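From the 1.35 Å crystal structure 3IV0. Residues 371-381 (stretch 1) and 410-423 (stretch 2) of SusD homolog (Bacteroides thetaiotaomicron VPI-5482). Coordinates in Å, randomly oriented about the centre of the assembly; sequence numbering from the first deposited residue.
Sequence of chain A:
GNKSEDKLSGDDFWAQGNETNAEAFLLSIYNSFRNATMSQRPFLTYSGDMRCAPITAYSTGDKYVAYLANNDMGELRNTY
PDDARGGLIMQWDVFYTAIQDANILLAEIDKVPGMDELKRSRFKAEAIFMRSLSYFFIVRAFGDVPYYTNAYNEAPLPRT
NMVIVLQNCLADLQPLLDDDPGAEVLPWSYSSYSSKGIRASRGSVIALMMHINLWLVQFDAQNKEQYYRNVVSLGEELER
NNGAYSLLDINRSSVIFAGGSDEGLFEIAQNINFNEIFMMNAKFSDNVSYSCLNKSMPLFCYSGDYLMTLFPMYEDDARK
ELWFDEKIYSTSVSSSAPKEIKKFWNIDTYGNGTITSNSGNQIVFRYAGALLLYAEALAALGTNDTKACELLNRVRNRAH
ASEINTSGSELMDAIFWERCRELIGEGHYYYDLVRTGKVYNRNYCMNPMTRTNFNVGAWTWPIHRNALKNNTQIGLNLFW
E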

# COMPACT_ATOMS: atom_id res chain seq x y z
N LEU A 371 -9.48 -6.68 7.83
CA LEU A 371 -10.67 -6.76 8.68
C LEU A 371 -11.43 -5.45 8.63
O LEU A 371 -12.65 -5.44 8.68
N LEU A 372 -10.71 -4.33 8.60
CA LEU A 372 -11.37 -3.02 8.53
C LEU A 372 -12.00 -2.78 7.20
O LEU A 372 -13.06 -2.17 7.13
N LEU A 373 -11.43 -3.28 6.11
CA LEU A 373 -12.09 -3.19 4.80
C LEU A 373 -13.40 -3.97 4.76
O LEU A 373 -14.39 -3.54 4.19
N TYR A 374 -13.38 -5.16 5.35
CA TYR A 374 -14.56 -6.01 5.49
C TYR A 374 -15.63 -5.26 6.29
O TYR A 374 -16.76 -5.11 5.86
N ALA A 375 -15.23 -4.70 7.43
CA ALA A 375 -16.16 -3.90 8.21
C ALA A 375 -16.70 -2.72 7.40
O ALA A 375 -17.90 -2.41 7.47
N GLU A 376 -15.84 -2.00 6.69
CA GLU A 376 -16.26 -0.86 5.91
C GLU A 376 -17.34 -1.24 4.92
O GLU A 376 -18.33 -0.53 4.76
N ALA A 377 -17.15 -2.34 4.20
CA ALA A 377 -18.10 -2.78 3.18
C ALA A 377 -19.42 -3.16 3.82
O ALA A 377 -20.49 -2.81 3.32
N LEU A 378 -19.36 -3.89 4.91
CA LEU A 378 -20.60 -4.26 5.63
C LEU A 378 -21.33 -3.02 6.07
O LEU A 378 -22.57 -2.91 5.89
N ALA A 379 -20.61 -2.06 6.67
CA ALA A 379 -21.26 -0.87 7.15
C ALA A 379 -21.88 -0.08 6.00
O ALA A 379 -22.98 0.48 6.13
N ALA A 380 -21.26 -0.10 4.84
CA ALA A 380 -21.75 0.70 3.71
C ALA A 380 -23.01 0.06 3.16
O ALA A 380 -23.93 0.77 2.75
N LEU A 381 -23.10 -1.25 3.22
CA LEU A 381 -24.28 -1.95 2.76
C LEU A 381 -25.43 -1.82 3.74
O LEU A 381 -26.58 -1.86 3.31
N GLU A 410 -22.26 6.98 11.96
CA GLU A 410 -21.28 6.99 13.03
C GLU A 410 -20.34 5.79 12.91
O GLU A 410 -19.13 5.91 13.15
N LEU A 411 -20.88 4.65 12.51
CA LEU A 411 -20.09 3.42 12.35
C LEU A 411 -19.16 3.56 11.14
O LEU A 411 -17.97 3.22 11.21
N MSE A 412 -19.65 4.08 10.03
CA MSE A 412 -18.81 4.28 8.86
C MSE A 412 -17.65 5.22 9.19
O MSE A 412 -16.48 4.93 8.84
N ASP A 413 -17.92 6.29 9.91
CA ASP A 413 -16.87 7.20 10.33
C ASP A 413 -15.89 6.48 11.24
O ASP A 413 -14.67 6.64 11.12
N ALA A 414 -16.38 5.71 12.21
CA ALA A 414 -15.49 5.02 13.13
C ALA A 414 -14.50 4.12 12.40
O ALA A 414 -13.35 4.01 12.79
N ILE A 415 -14.98 3.42 11.39
CA ILE A 415 -14.12 2.51 10.65
C ILE A 415 -13.08 3.30 9.84
O ILE A 415 -11.90 2.91 9.83
N PHE A 416 -13.49 4.40 9.20
CA PHE A 416 -12.52 5.26 8.49
C PHE A 416 -11.44 5.74 9.45
O PHE A 416 -10.26 5.62 9.16
N TRP A 417 -11.81 6.23 10.62
CA TRP A 417 -10.82 6.80 11.52
C TRP A 417 -9.96 5.72 12.12
O TRP A 417 -8.76 5.93 12.39
N GLU A 418 -10.54 4.54 12.31
CA GLU A 418 -9.76 3.42 12.80
C GLU A 418 -8.67 3.03 11.80
O GLU A 418 -7.57 2.66 12.20
N ARG A 419 -8.99 3.00 10.52
CA ARG A 419 -7.96 2.73 9.51
C ARG A 419 -6.88 3.80 9.56
O ARG A 419 -5.69 3.50 9.41
N CYS A 420 -7.24 5.06 9.80
CA CYS A 420 -6.23 6.10 9.90
C CYS A 420 -5.32 5.90 11.09
O CYS A 420 -4.12 6.13 11.01
N ARG A 421 -5.87 5.48 12.22
CA ARG A 421 -5.05 5.20 13.40
C ARG A 421 -4.19 3.96 13.20
O ARG A 421 -2.98 3.97 13.45
N GLU A 422 -4.82 2.88 12.76
CA GLU A 422 -4.16 1.59 12.70
C GLU A 422 -3.05 1.53 11.65
O GLU A 422 -2.00 0.93 11.89
N LEU A 423 -3.26 2.21 10.52
CA LEU A 423 -2.37 2.05 9.37
C LEU A 423 -1.46 3.21 9.10
O LEU A 423 -0.76 3.24 8.09

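The most unusual feature of this contact is that an arginine meets the opposing helix only through non-polar contacts: Arg419 has 73 Å² covered by stretch 1, yet no hydrogen bond or salt bridge crosses between the stretches. Its CA-to-CB bond points sideways, but the chain (chi1 -78°, m; chi2 -173°, t; chi3 56°, p; chi4 85°) brings its end nearer. Arg419 CG lies 3.6 Å from Leu372 CB, and Arg419 NH1 lies 3.3 Å from Leu373 CD2, a methyl that sits over one face of the guanidinium, while Leu372 CB lies at the edge, near its plane. Glu376 might be expected to pair with this cation, but Glu376 OE1 comes closest at Arg419 CD, 4.0 Å away, a methylene contact. Both carboxylate oxygens of Glu376, and NE and NH2 of Arg419, are hydrogen-bonded elsewhere in the structure.

The two helices run nearly antiparallel, at 162° between their N-to-C directions, with axes 9.3 Å apart at closest approach. The CA atoms of Ala379 and Met412 are 6.0 Å apart and those of Glu376 and Ile415 6.2 Å, a close spacing, at which the alanines and the backbone carbonyls form part of the packing surface.

Ile415 is the central knob. Pointing toward stretch 1 with chi1 -65° (m) and chi2 161° (t), it sits among Leu372, Ala375, Glu376 and Ala379. Its CD1 reaches Ala379 CB at 3.7 Å and Ala375 CB at 3.8 Å, while Ile415 CG2 lies 3.5 Å from Leu372 O and 3.9 Å from Glu376 CB. The knob therefore touches backbone as well as side chains.

Leu372, in the m,t rotamer (-66°, 167°), has the largest covered area, 108 Å². Besides Arg419 it meets aliphatic parts of two acids: Leu372 CD2 is 4.1 Å from Glu418 CG, and Leu372 CD1 is 4.3 Å from Glu422 CB. Glu418 starts toward stretch 1, but its end leads away; Glu418 OE1 accepts from Arg421 NE and Arg421 NH2, each at 2.9 Å, in a salt bridge within stretch 2.

At the other end of the contact, Ala379 CB points toward stretch 2, 4.0 Å from Met412 CG and 4.1 Å from Leu411 CD2 (chi1 177°, t; chi2 56°, p). Met412 is selenomethionine; it leaves sideways (chi1 -66°, m; chi2 -177°, t), then its end approaches, placing Met412 CE 3.4 Å from Ala379 O and Met412 SE 4.3 Å from Ala380 CA.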

# COMPACT_ATOMS: atom_id res chain seq x y z
CB LEU A 371 -10.27 -7.10 10.13
CG LEU A 371 -9.69 -8.48 10.35
CD1 LEU A 371 -9.25 -8.62 11.81
CD2 LEU A 371 -10.71 -9.58 9.95
CB LEU A 372 -10.41 -1.90 8.92
CG LEU A 372 -9.94 -1.91 10.39
CD1 LEU A 372 -8.76 -0.97 10.60
CD2 LEU A 372 -11.09 -1.63 11.37
CB LEU A 373 -11.17 -3.69 3.69
CG LEU A 373 -9.87 -2.92 3.42
CD1 LEU A 373 -9.17 -3.55 2.21
CD2 LEU A 373 -10.13 -1.42 3.24
CB TYR A 374 -14.12 -7.32 6.14
CG TYR A 374 -15.11 -8.40 6.33
CD1 TYR A 374 -16.38 -8.36 5.80
CD2 TYR A 374 -14.73 -9.55 7.00
CE1 TYR A 374 -17.27 -9.42 5.99
CE2 TYR A 374 -15.61 -10.60 7.17
CZ TYR A 374 -16.87 -10.52 6.69
OH TYR A 374 -17.77 -11.55 6.90
CB ALA A 375 -15.49 -3.39 9.47
CB GLU A 376 -15.04 -0.31 5.17
CG GLU A 376 -15.34 0.80 4.21
CD GLU A 376 -14.13 1.32 3.49
OE1 GLU A 376 -13.02 1.14 4.00
OE2 GLU A 376 -14.32 1.95 2.42
CB ALA A 377 -17.53 -3.96 2.32
CB LEU A 378 -20.29 -5.09 6.85
CG LEU A 378 -20.01 -6.54 6.58
CD1 LEU A 378 -19.48 -7.18 7.87
CD2 LEU A 378 -21.29 -7.24 6.09
CB ALA A 379 -20.28 -0.02 7.96
CB ALA A 380 -20.66 0.80 2.60
CB LEU A 381 -23.99 -3.41 2.52
CG LEU A 381 -23.11 -3.66 1.28
CD1 LEU A 381 -22.55 -5.08 1.31
CD2 LEU A 381 -23.85 -3.39 -0.07
CB GLU A 410 -21.97 6.99 14.40
CG GLU A 410 -21.04 7.24 15.53
CD GLU A 410 -21.73 7.52 16.86
OE1 GLU A 410 -22.80 6.92 17.15
OE2 GLU A 410 -21.19 8.34 17.64
CB LEU A 411 -20.99 2.19 12.25
CG LEU A 411 -20.26 0.86 12.00
CD1 LEU A 411 -19.21 0.64 13.10
CD2 LEU A 411 -21.30 -0.24 11.88
CB MSE A 412 -19.65 4.86 7.73
CG MSE A 412 -20.71 3.90 7.23
SE MSE A 412 -21.73 4.53 5.77
CE MSE A 412 -23.54 3.81 6.26
CB ASP A 413 -17.42 8.43 11.08
CG ASP A 413 -18.03 9.47 10.18
OD1 ASP A 413 -18.01 9.32 8.95
OD2 ASP A 413 -18.55 10.46 10.75
CB ALA A 414 -16.30 4.18 14.18
CB ILE A 415 -14.96 1.59 9.76
CG1 ILE A 415 -15.85 0.66 10.59
CG2 ILE A 415 -14.04 0.78 8.80
CD1 ILE A 415 -17.02 0.04 9.81
CB PHE A 416 -13.22 6.46 7.87
CG PHE A 416 -12.27 7.51 7.42
CD1 PHE A 416 -11.58 7.37 6.23
CD2 PHE A 416 -12.03 8.62 8.19
CE1 PHE A 416 -10.65 8.33 5.85
CE2 PHE A 416 -11.12 9.59 7.80
CZ PHE A 416 -10.43 9.43 6.62
CB TRP A 417 -11.48 7.65 12.62
CG TRP A 417 -12.00 8.96 12.11
CD1 TRP A 417 -13.29 9.33 11.99
CD2 TRP A 417 -11.21 10.07 11.66
NE1 TRP A 417 -13.36 10.60 11.49
CE2 TRP A 417 -12.10 11.07 11.28
CE3 TRP A 417 -9.85 10.29 11.54
CZ2 TRP A 417 -11.68 12.30 10.79
CZ3 TRP A 417 -9.43 11.52 11.06
CH2 TRP A 417 -10.34 12.50 10.69
CB GLU A 418 -10.62 2.21 13.20
CG GLU A 418 -9.91 1.17 14.06
CD GLU A 418 -9.54 1.66 15.44
OE1 GLU A 418 -10.05 2.72 15.87
OE2 GLU A 418 -8.75 0.95 16.08
CB ARG A 419 -8.55 2.67 8.09
CG ARG A 419 -9.27 1.35 7.78
CD ARG A 419 -9.72 1.18 6.31
NE ARG A 419 -8.63 1.31 5.36
CZ ARG A 419 -7.81 0.34 5.00
NH1 ARG A 419 -7.90 -0.87 5.54
NH2 ARG A 419 -6.84 0.55 4.12
CB CYS A 420 -6.90 7.46 9.96
SG CYS A 420 -7.73 8.01 8.45
CB ARG A 421 -5.92 4.94 14.62
CG ARG A 421 -6.56 6.17 15.25
CD ARG A 421 -7.39 5.77 16.48
NE ARG A 421 -8.71 5.27 16.16
CZ ARG A 421 -9.76 6.03 15.91
NH1 ARG A 421 -9.66 7.34 15.97
NH2 ARG A 421 -10.91 5.47 15.62
CB GLU A 422 -5.19 0.50 12.41
CG GLU A 422 -4.64 -0.89 12.36
CD GLU A 422 -4.09 -1.36 13.68
OE1 GLU A 422 -4.48 -0.84 14.76
OE2 GLU A 422 -3.25 -2.28 13.70
CB LEU A 423 -3.17 1.72 8.13
CG LEU A 423 -4.07 0.49 8.21
CD1 LEU A 423 -4.96 0.34 6.96
CD2 LEU A 423 -3.29 -0.82 8.43